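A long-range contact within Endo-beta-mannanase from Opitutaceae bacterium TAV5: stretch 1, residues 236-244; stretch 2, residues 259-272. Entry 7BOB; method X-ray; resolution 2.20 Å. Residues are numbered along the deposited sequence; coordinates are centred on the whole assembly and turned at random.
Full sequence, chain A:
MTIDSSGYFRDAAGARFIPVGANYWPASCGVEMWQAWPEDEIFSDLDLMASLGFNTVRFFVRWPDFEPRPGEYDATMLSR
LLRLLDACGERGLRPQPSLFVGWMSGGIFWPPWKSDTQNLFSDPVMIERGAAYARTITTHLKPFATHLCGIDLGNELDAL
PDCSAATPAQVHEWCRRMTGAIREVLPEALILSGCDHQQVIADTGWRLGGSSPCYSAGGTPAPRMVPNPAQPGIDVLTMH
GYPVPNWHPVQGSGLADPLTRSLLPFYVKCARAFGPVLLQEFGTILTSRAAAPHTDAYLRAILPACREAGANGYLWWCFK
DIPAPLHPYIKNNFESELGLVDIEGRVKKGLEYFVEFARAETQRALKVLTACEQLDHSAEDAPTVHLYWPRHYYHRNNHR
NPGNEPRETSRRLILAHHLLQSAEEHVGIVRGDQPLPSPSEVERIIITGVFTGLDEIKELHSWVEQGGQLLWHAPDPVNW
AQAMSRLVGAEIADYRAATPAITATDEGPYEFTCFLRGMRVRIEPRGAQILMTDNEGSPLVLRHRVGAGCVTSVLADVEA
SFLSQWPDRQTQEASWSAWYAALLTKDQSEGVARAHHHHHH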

# COMPACT_ATOMS: atom_id res chain seq x y z
N VAL A 236 23.47 -8.37 25.98
CA VAL A 236 22.51 -9.46 26.06
C VAL A 236 21.34 -9.15 25.14
O VAL A 236 20.57 -8.21 25.39
CB VAL A 236 21.99 -9.67 27.49
CG1 VAL A 236 21.00 -10.82 27.50
CG2 VAL A 236 23.16 -9.96 28.46
N LEU A 237 21.18 -9.95 24.09
CA LEU A 237 19.99 -9.85 23.25
C LEU A 237 18.78 -10.29 24.05
O LEU A 237 18.89 -11.07 25.01
CB LEU A 237 20.15 -10.74 22.02
CG LEU A 237 21.45 -10.49 21.25
CD1 LEU A 237 21.50 -11.36 19.98
CD2 LEU A 237 21.57 -9.00 20.91
N THR A 238 17.61 -9.78 23.69
CA THR A 238 16.38 -10.21 24.34
C THR A 238 15.37 -10.74 23.32
O THR A 238 15.42 -10.43 22.13
CB THR A 238 15.73 -9.07 25.14
OG1 THR A 238 15.31 -8.05 24.23
CG2 THR A 238 16.71 -8.48 26.15
N MET A 239 14.44 -11.56 23.83
CA MET A 239 13.31 -12.07 23.05
C MET A 239 12.06 -11.99 23.92
O MET A 239 12.12 -12.22 25.13
CB MET A 239 13.55 -13.51 22.58
CG MET A 239 12.52 -14.03 21.57
SD MET A 239 12.24 -12.80 20.26
CE MET A 239 13.87 -12.69 19.51
N HIS A 240 10.97 -11.58 23.30
CA HIS A 240 9.64 -11.51 23.90
C HIS A 240 8.71 -12.36 23.05
O HIS A 240 8.80 -12.34 21.82
CB HIS A 240 9.06 -10.09 23.91
CG HIS A 240 9.86 -9.09 24.69
ND1 HIS A 240 9.47 -7.77 24.81
CD2 HIS A 240 11.01 -9.21 25.39
CE1 HIS A 240 10.35 -7.12 25.55
NE2 HIS A 240 11.30 -7.97 25.92
N GLY A 241 7.78 -13.05 23.68
CA GLY A 241 6.89 -13.81 22.83
C GLY A 241 5.63 -14.25 23.52
O GLY A 241 5.64 -14.59 24.72
N TYR A 242 4.54 -14.24 22.77
CA TYR A 242 3.21 -14.56 23.24
C TYR A 242 2.51 -15.42 22.20
O TYR A 242 2.89 -15.40 21.03
CB TYR A 242 2.42 -13.28 23.49
CG TYR A 242 3.10 -12.35 24.45
CD1 TYR A 242 4.05 -11.42 24.00
CD2 TYR A 242 2.78 -12.38 25.80
CE1 TYR A 242 4.68 -10.54 24.94
CE2 TYR A 242 3.39 -11.52 26.71
CZ TYR A 242 4.33 -10.60 26.27
OH TYR A 242 4.91 -9.75 27.21
N PRO A 243 1.49 -16.17 22.60
CA PRO A 243 0.80 -17.09 21.67
C PRO A 243 -0.30 -16.48 20.80
O PRO A 243 -0.87 -17.21 19.98
CB PRO A 243 0.21 -18.14 22.61
CG PRO A 243 -0.03 -17.39 23.92
CD PRO A 243 1.07 -16.37 24.01
N VAL A 244 -0.61 -15.19 20.93
CA VAL A 244 -1.71 -14.55 20.19
C VAL A 244 -1.52 -14.81 18.70
O VAL A 244 -0.46 -14.47 18.14
CB VAL A 244 -1.78 -13.04 20.50
CG1 VAL A 244 -3.00 -12.39 19.86
CG2 VAL A 244 -1.80 -12.80 22.00
N LEU A 259 2.23 -25.59 16.31
CA LEU A 259 2.79 -24.44 15.59
C LEU A 259 2.98 -23.25 16.53
O LEU A 259 4.09 -22.72 16.66
CB LEU A 259 1.90 -24.04 14.40
CG LEU A 259 2.37 -22.90 13.45
CD1 LEU A 259 2.11 -21.48 14.00
CD2 LEU A 259 3.84 -23.01 13.08
N THR A 260 1.90 -22.81 17.18
CA THR A 260 2.00 -21.72 18.14
C THR A 260 3.10 -21.98 19.17
O THR A 260 3.94 -21.11 19.43
CB THR A 260 0.66 -21.51 18.86
OG1 THR A 260 -0.37 -21.21 17.91
CG2 THR A 260 0.77 -20.36 19.88
N ARG A 261 3.13 -23.20 19.73
CA ARG A 261 4.16 -23.55 20.72
C ARG A 261 5.56 -23.50 20.14
O ARG A 261 6.52 -23.28 20.88
CB ARG A 261 3.93 -24.94 21.31
CG ARG A 261 2.65 -25.09 22.11
CD ARG A 261 2.33 -26.55 22.35
NE ARG A 261 1.19 -26.73 23.24
CZ ARG A 261 0.95 -27.83 23.95
NH1 ARG A 261 1.77 -28.88 23.86
NH2 ARG A 261 -0.12 -27.89 24.73
N SER A 262 5.72 -23.68 18.83
CA SER A 262 7.08 -23.62 18.33
C SER A 262 7.59 -22.20 18.08
O SER A 262 8.77 -22.02 17.79
CB SER A 262 7.18 -24.43 17.04
OG SER A 262 6.51 -23.75 15.98
N LEU A 263 6.73 -21.18 18.20
CA LEU A 263 7.14 -19.83 17.79
C LEU A 263 8.24 -19.27 18.69
O LEU A 263 9.32 -18.88 18.22
CB LEU A 263 5.93 -18.90 17.80
CG LEU A 263 4.87 -19.20 16.75
CD1 LEU A 263 3.57 -18.49 17.15
CD2 LEU A 263 5.37 -18.73 15.39
N LEU A 264 7.98 -19.21 19.99
CA LEU A 264 8.95 -18.60 20.89
C LEU A 264 10.29 -19.35 20.88
O LEU A 264 11.33 -18.69 20.70
CB LEU A 264 8.32 -18.48 22.28
CG LEU A 264 8.93 -17.58 23.34
CD1 LEU A 264 9.25 -16.23 22.76
CD2 LEU A 264 7.98 -17.44 24.54
N PRO A 265 10.34 -20.68 20.96
CA PRO A 265 11.66 -21.35 20.82
C PRO A 265 12.34 -21.05 19.50
O PRO A 265 13.57 -20.93 19.46
CB PRO A 265 11.32 -22.85 20.94
CG PRO A 265 10.03 -22.88 21.70
CD PRO A 265 9.27 -21.66 21.25
N PHE A 266 11.58 -20.93 18.42
CA PHE A 266 12.17 -20.57 17.14
C PHE A 266 12.80 -19.19 17.19
O PHE A 266 13.93 -18.99 16.72
CB PHE A 266 11.13 -20.65 16.03
CG PHE A 266 11.55 -19.96 14.78
CD1 PHE A 266 12.36 -20.60 13.84
CD2 PHE A 266 11.14 -18.65 14.53
CE1 PHE A 266 12.76 -19.95 12.68
CE2 PHE A 266 11.53 -17.99 13.35
CZ PHE A 266 12.34 -18.65 12.43
N TYR A 267 12.08 -18.20 17.74
CA TYR A 267 12.64 -16.85 17.89
C TYR A 267 13.89 -16.87 18.74
O TYR A 267 14.88 -16.18 18.43
CB TYR A 267 11.61 -15.90 18.51
CG TYR A 267 10.40 -15.65 17.64
CD1 TYR A 267 10.53 -15.39 16.29
CD2 TYR A 267 9.12 -15.64 18.19
CE1 TYR A 267 9.42 -15.16 15.51
CE2 TYR A 267 8.00 -15.40 17.41
CZ TYR A 267 8.16 -15.16 16.08
OH TYR A 267 7.06 -14.95 15.32
N VAL A 268 13.87 -17.62 19.85
CA VAL A 268 15.04 -17.72 20.72
C VAL A 268 16.21 -18.33 19.96
O VAL A 268 17.34 -17.84 20.04
CB VAL A 268 14.69 -18.52 22.00
CG1 VAL A 268 15.95 -18.79 22.86
CG2 VAL A 268 13.64 -17.77 22.80
N LYS A 269 15.94 -19.38 19.18
CA LYS A 269 16.99 -20.01 18.37
C LYS A 269 17.64 -19.01 17.42
O LYS A 269 18.87 -18.98 17.28
CB LYS A 269 16.39 -21.17 17.55
CG LYS A 269 16.02 -22.41 18.33
CD LYS A 269 15.65 -23.58 17.40
CE LYS A 269 14.99 -24.70 18.20
NZ LYS A 269 14.52 -25.85 17.36
N CYS A 270 16.84 -18.21 16.71
CA CYS A 270 17.42 -17.19 15.85
C CYS A 270 18.28 -16.22 16.64
O CYS A 270 19.43 -15.95 16.27
CB CYS A 270 16.33 -16.44 15.09
SG CYS A 270 15.33 -17.54 14.06
N ALA A 271 17.72 -15.63 17.69
CA ALA A 271 18.49 -14.70 18.50
C ALA A 271 19.78 -15.35 18.99
O ALA A 271 20.88 -14.80 18.81
CB ALA A 271 17.65 -14.19 19.67
N ARG A 272 19.67 -16.55 19.58
CA ARG A 272 20.83 -17.24 20.15
C ARG A 272 22.00 -17.36 19.18
O ARG A 272 23.16 -17.30 19.60
CB ARG A 272 20.43 -18.64 20.61
CG ARG A 272 21.51 -19.31 21.46
CD ARG A 272 21.62 -18.63 22.83
NE ARG A 272 22.79 -19.07 23.58
CZ ARG A 272 24.03 -18.65 23.35
NH1 ARG A 272 24.29 -17.78 22.38
NH2 ARG A 272 25.03 -19.11 24.11
O HOH W 1 0.02 -18.42 17.58

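The strand Leu237–Gly241 lies against a helix that begins earlier in the chain and runs through Leu259–Arg272, the two running nearly antiparallel: their directions differ by 169° and their axes approach to 8.6 Å. The register follows from this. Leu237 lies nearest Ala271, Met239 nearest Val268, Gly241 nearest Leu264 and Pro243 nearest Thr260, so the strand ascends as the helix descends. Strand residues alternate in direction: Leu237 and Met239 point their CA-to-CB bonds toward the helix, whereas Thr238 and His240 point away and have their polar side-chain atoms hydrogen-bonded elsewhere in the structure.

No direct hydrogen bond joins the stretches. Within the helix, bonds such as Tyr267 N to Leu263 O (2.9 Å) and Ala271 N to Tyr267 O (3.0 Å) sustain the turns. Proline lacks an amide hydrogen, so Pro265 cannot bond to the turn before, and the helix is kinked there. Pro265 O still accepts from Lys269 N at 2.8 Å.

Direct contact is mostly apolar packing, and Met239 is its centre. Its long, unbranched side chain, with chi angles t, p, p, curls against four helix residues: Met239 CG lies 4.1 Å from both Leu264 CD1 and Val268 CG2, Met239 SD lies 3.6 Å from Tyr267 CB, and Met239 CE reaches Ala271 CB at 4.1 Å. The methyl of Ala271 points toward the strand and gives a small apolar surface for the end of Met239; nearby, Leu237 CD1 lies 3.7 Å from Ala271 O. The sulfur has an aromatic neighbour too: Met239 SD is 5.2 Å from the centroid of the Tyr267 ring, in an oblique approach.

At Gly241 the backbone itself forms the packing surface. Leu264 CD1 sits 3.4 Å from Gly241 CA, and an ideally placed CB on this residue would fall just 2.1 Å from that same Leu264 CD1, a clash. Glycine thus makes room for Leu264 CD1, which also lies 3.9 Å from His240 C.

Beyond the strand, Pro243 and Thr260 combine apolar and polar contact. Pro243 CB meets the threonine methyl, Thr260 CG2, at 3.6 Å, and Pro243 O lies equally close to that CG2. A water then bridges the polar groups: it donates to Pro243 O at 2.8 Å and is hydrogen-bonded to Thr260 OG1, also at 2.8 Å. Threonine suits this position because its methyl packs against the ring while its hydroxyl meets the water.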